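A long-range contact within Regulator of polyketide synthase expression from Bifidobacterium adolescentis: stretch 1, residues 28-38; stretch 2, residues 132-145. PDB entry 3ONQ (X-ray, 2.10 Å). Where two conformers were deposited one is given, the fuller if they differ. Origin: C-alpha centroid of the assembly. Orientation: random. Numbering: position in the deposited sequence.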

# COMPACT_ATOMS: atom_id res chain seq x y z
N ALA B 28 -12.99 -14.82 6.74
CA ALA B 28 -12.77 -13.88 5.65
C ALA B 28 -13.54 -12.58 5.92
O ALA B 28 -13.02 -11.49 5.71
CB ALA B 28 -13.20 -14.48 4.34
N PHE B 29 -14.77 -12.72 6.40
CA PHE B 29 -15.58 -11.57 6.78
C PHE B 29 -14.83 -10.68 7.76
O PHE B 29 -14.65 -9.49 7.52
CB PHE B 29 -16.91 -12.02 7.38
CG PHE B 29 -17.82 -10.89 7.81
CD1 PHE B 29 -18.58 -10.20 6.88
CD2 PHE B 29 -17.93 -10.54 9.14
CE1 PHE B 29 -19.43 -9.17 7.27
CE2 PHE B 29 -18.77 -9.51 9.55
CZ PHE B 29 -19.53 -8.83 8.61
N GLU B 30 -14.36 -11.26 8.87
CA GLU B 30 -13.68 -10.45 9.87
C GLU B 30 -12.40 -9.83 9.34
O GLU B 30 -12.08 -8.69 9.70
CB GLU B 30 -13.40 -11.24 11.15
CG GLU B 30 -14.65 -11.63 11.92
CD GLU B 30 -14.32 -12.44 13.17
OE1 GLU B 30 -13.14 -12.44 13.59
OE2 GLU B 30 -15.24 -13.09 13.71
N CYS B 31 -11.65 -10.56 8.52
CA CYS B 31 -10.44 -10.00 7.96
C CYS B 31 -10.78 -8.77 7.12
O CYS B 31 -10.19 -7.71 7.26
CB CYS B 31 -9.67 -11.03 7.12
SG CYS B 31 -8.95 -12.40 8.08
N LEU B 32 -11.77 -8.92 6.24
CA LEU B 32 -12.14 -7.84 5.35
C LEU B 32 -12.64 -6.64 6.15
O LEU B 32 -12.26 -5.51 5.87
CB LEU B 32 -13.21 -8.31 4.36
CG LEU B 32 -12.78 -9.41 3.38
CD1 LEU B 32 -13.98 -9.98 2.65
CD2 LEU B 32 -11.73 -8.88 2.40
N LEU B 33 -13.48 -6.90 7.14
CA LEU B 33 -14.05 -5.82 7.94
C LEU B 33 -12.96 -5.09 8.72
O LEU B 33 -13.10 -3.90 9.02
CB LEU B 33 -15.13 -6.36 8.89
CG LEU B 33 -16.19 -5.38 9.36
CD1 LEU B 33 -16.77 -4.63 8.17
CD2 LEU B 33 -17.29 -6.13 10.11
N THR B 34 -11.87 -5.79 9.05
CA THR B 34 -10.77 -5.18 9.81
C THR B 34 -9.63 -4.69 8.92
O THR B 34 -8.52 -4.46 9.39
CB THR B 34 -10.24 -6.11 10.95
OG1 THR B 34 -9.68 -7.31 10.39
CG2 THR B 34 -11.35 -6.48 11.93
N ASN B 35 -9.92 -4.50 7.64
CA ASN B 35 -8.97 -3.93 6.67
C ASN B 35 -7.75 -4.80 6.35
O ASN B 35 -6.69 -4.28 5.99
CB ASN B 35 -8.50 -2.53 7.11
CG ASN B 35 -7.78 -1.78 5.99
OD1 ASN B 35 -8.15 -1.89 4.83
ND2 ASN B 35 -6.75 -1.04 6.35
N MSE B 36 -7.90 -6.11 6.46
CA MSE B 36 -6.81 -7.02 6.11
C MSE B 36 -7.01 -7.49 4.66
O MSE B 36 -8.01 -8.14 4.34
CB MSE B 36 -6.76 -8.21 7.08
CG MSE B 36 -6.48 -7.81 8.54
SE MSE B 36 -6.97 -9.19 9.85
CE MSE B 36 -5.72 -10.59 9.31
N THR B 37 -6.15 -6.99 3.76
CA THR B 37 -6.29 -7.23 2.33
C THR B 37 -5.12 -7.97 1.68
O THR B 37 -4.97 -7.98 0.47
CB THR B 37 -6.58 -5.94 1.59
OG1 THR B 37 -5.49 -5.04 1.78
CG2 THR B 37 -7.83 -5.31 2.14
N ASP B 38 -4.31 -8.61 2.50
CA ASP B 38 -3.10 -9.27 2.03
C ASP B 38 -3.38 -10.63 1.39
O ASP B 38 -4.51 -11.06 1.28
CB ASP B 38 -2.08 -9.39 3.15
CG ASP B 38 -2.53 -10.31 4.25
OD1 ASP B 38 -2.88 -9.82 5.33
OD2 ASP B 38 -2.54 -11.53 4.03
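Stretch 2, residues 132-145: GVAGASHALRETMF

Stretch 2 is helical over most of its length and continues as a helix beyond Phe145. It packs against the C-terminal end of the helix in stretch 1, which runs to Leu33, and against the loop that follows. The two helix axes approach to 8.7 Å and cross at -78°, so the chains run nearly at right angles. The closest backbone pairing is Leu32 with Ser137, whose CA atoms lie 4.4 Å apart. From there Leu33 pairs with Arg141 (CA to CA 5.7 Å), and Thr37 with Ala134 (CA to CA 5.4 Å). Together the stretches bury 601 Å².

The end of a helix leaves carbonyls without the usual i+4 amide partner. Stretch 2 supplies side-chain donors to two of them. Ser137 OG, with chi1 in the t rotamer, donates to Leu32 O at 2.7 Å. The same oxygen also accepts from Asn35 N at 3.1 Å, within the turn. Arg141 NH1 donates to Leu33 O at 2.8 Å, with an N-H...O angle of 149°. This oxygen lies at the edge of the guanidinium, near its plane, as suits an N-H donor. Asn35 CB lies over one face of the group. Arg141 NH1 and NH2 also have hydrogen bonds elsewhere in the structure.

Several other polar groups are satisfied locally. Thr34 is the first residue to leave helical phi/psi. Its N donates to Glu30 O at 3.0 Å and weakly to Cys31 O at 3.1 Å. Met36 N reaches Cys31 O at 2.9 Å. Asp38 is an N-cap residue; its side chain caps a backbone N just past the stretch. In stretch 2, Ser137 N and Arg141 N keep their helical bonds, to Val133 O at 2.9 Å and Ser137 O at 3.0 Å respectively. Thr143 OG1 donates to Ala139 O at 2.8 Å.

Apolar contacts fill in around the two cross-stretch bonds. Leu32 is a knob in a hole formed by Val133, Ala136, Ser137 and Leu140. Its CD2 is 3.9 Å from Val133 CG1 and 4.2 Å from Ala136 CB, while its CB is 3.8 Å from Leu140 CD1. The CA-to-CB bond of Leu33 points away, but its end comes nearer: Leu33 CD1 lies 4.0 Å from Leu140 CB and 3.9 Å from the selenium, SE, of selenomethionine Met144. Phe29 CE1 is 4.1 Å from Leu140 CD2. In the loop, Thr37 CG2 contacts Ser137 CB at 3.6 Å and Ala134 CA at 3.9 Å.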

# COMPACT_ATOMS: atom_id res chain seq x y z
N GLY B 132 -11.95 -6.81 -6.56
CA GLY B 132 -10.95 -7.59 -5.86
C GLY B 132 -11.11 -7.56 -4.35
O GLY B 132 -12.04 -6.96 -3.80
N VAL B 133 -10.18 -8.22 -3.67
CA VAL B 133 -10.20 -8.33 -2.22
C VAL B 133 -10.15 -6.96 -1.53
O VAL B 133 -10.87 -6.72 -0.57
CB VAL B 133 -9.08 -9.26 -1.72
CG1 VAL B 133 -8.91 -9.12 -0.24
CG2 VAL B 133 -9.42 -10.70 -2.08
N ALA B 134 -9.32 -6.05 -2.03
CA ALA B 134 -9.26 -4.70 -1.47
C ALA B 134 -10.61 -3.98 -1.61
O ALA B 134 -11.03 -3.26 -0.71
CB ALA B 134 -8.15 -3.89 -2.13
N GLY B 135 -11.29 -4.18 -2.74
CA GLY B 135 -12.60 -3.59 -2.94
C GLY B 135 -13.63 -4.20 -2.01
O GLY B 135 -14.46 -3.49 -1.43
N ALA B 136 -13.57 -5.51 -1.86
CA ALA B 136 -14.42 -6.22 -0.91
C ALA B 136 -14.28 -5.61 0.49
O ALA B 136 -15.27 -5.33 1.16
CB ALA B 136 -14.07 -7.71 -0.89
N SER B 137 -13.04 -5.40 0.92
CA SER B 137 -12.81 -4.81 2.25
C SER B 137 -13.38 -3.39 2.30
O SER B 137 -14.02 -3.00 3.28
CB SER B 137 -11.32 -4.78 2.57
OG SER B 137 -11.09 -4.19 3.85
N HIS B 138 -13.15 -2.63 1.24
CA HIS B 138 -13.71 -1.29 1.10
C HIS B 138 -15.25 -1.30 1.18
O HIS B 138 -15.84 -0.51 1.91
CB HIS B 138 -13.25 -0.67 -0.23
CG HIS B 138 -13.57 0.78 -0.36
ND1 HIS B 138 -13.08 1.57 -1.37
CD2 HIS B 138 -14.35 1.60 0.40
CE1 HIS B 138 -13.52 2.81 -1.23
NE2 HIS B 138 -14.30 2.85 -0.16
N ALA B 139 -15.88 -2.18 0.41
CA ALA B 139 -17.34 -2.27 0.39
C ALA B 139 -17.91 -2.59 1.77
O ALA B 139 -18.87 -1.97 2.22
CB ALA B 139 -17.80 -3.33 -0.64
N LEU B 140 -17.33 -3.57 2.43
CA LEU B 140 -17.80 -3.93 3.76
C LEU B 140 -17.59 -2.81 4.79
O LEU B 140 -18.44 -2.56 5.64
CB LEU B 140 -17.17 -5.23 4.23
CG LEU B 140 -17.73 -6.47 3.52
CD1 LEU B 140 -16.89 -7.73 3.79
CD2 LEU B 140 -19.16 -6.69 3.97
N ARG B 141 -16.45 -2.14 4.73
CA ARG B 141 -16.18 -1.09 5.70
C ARG B 141 -17.03 0.17 5.46
O ARG B 141 -17.59 0.72 6.40
CB ARG B 141 -14.68 -0.77 5.76
CG ARG B 141 -13.89 -1.86 6.49
CD ARG B 141 -12.40 -1.57 6.54
NE ARG B 141 -12.07 -0.33 7.25
CZ ARG B 141 -11.85 -0.24 8.56
NH1 ARG B 141 -11.93 -1.33 9.32
NH2 ARG B 141 -11.54 0.92 9.11
N GLU B 142 -17.17 0.61 4.22
CA GLU B 142 -18.02 1.78 3.98
C GLU B 142 -19.45 1.47 4.39
O GLU B 142 -20.19 2.36 4.84
CB GLU B 142 -17.94 2.27 2.53
CG GLU B 142 -18.49 1.31 1.47
CD GLU B 142 -18.01 1.67 0.07
OE1 GLU B 142 -17.77 2.86 -0.20
OE2 GLU B 142 -17.85 0.76 -0.77
N THR B 143 -19.84 0.20 4.24
CA THR B 143 -21.18 -0.23 4.66
C THR B 143 -21.30 -0.18 6.18
O THR B 143 -22.24 0.40 6.73
CB THR B 143 -21.52 -1.63 4.13
OG1 THR B 143 -21.58 -1.59 2.69
CG2 THR B 143 -22.87 -2.10 4.66
N MSE B 144 -20.33 -0.78 6.87
CA MSE B 144 -20.29 -0.71 8.33
C MSE B 144 -20.35 0.74 8.85
O MSE B 144 -21.18 1.06 9.69
CB MSE B 144 -19.03 -1.38 8.87
CG MSE B 144 -18.77 -1.08 10.38
SE MSE B 144 -17.08 -1.88 10.94
CE MSE B 144 -15.88 -0.60 10.08
N PHE B 145 -19.45 1.59 8.38
CA PHE B 145 -19.42 2.98 8.85
C PHE B 145 -20.70 3.77 8.51
O PHE B 145 -21.14 4.60 9.30
CB PHE B 145 -18.20 3.72 8.31
CG PHE B 145 -16.92 3.43 9.06
CD1 PHE B 145 -16.76 3.87 10.36
CD2 PHE B 145 -15.87 2.78 8.43
CE1 PHE B 145 -15.57 3.64 11.05
CE2 PHE B 145 -14.69 2.55 9.10
CZ PHE B 145 -14.53 2.97 10.41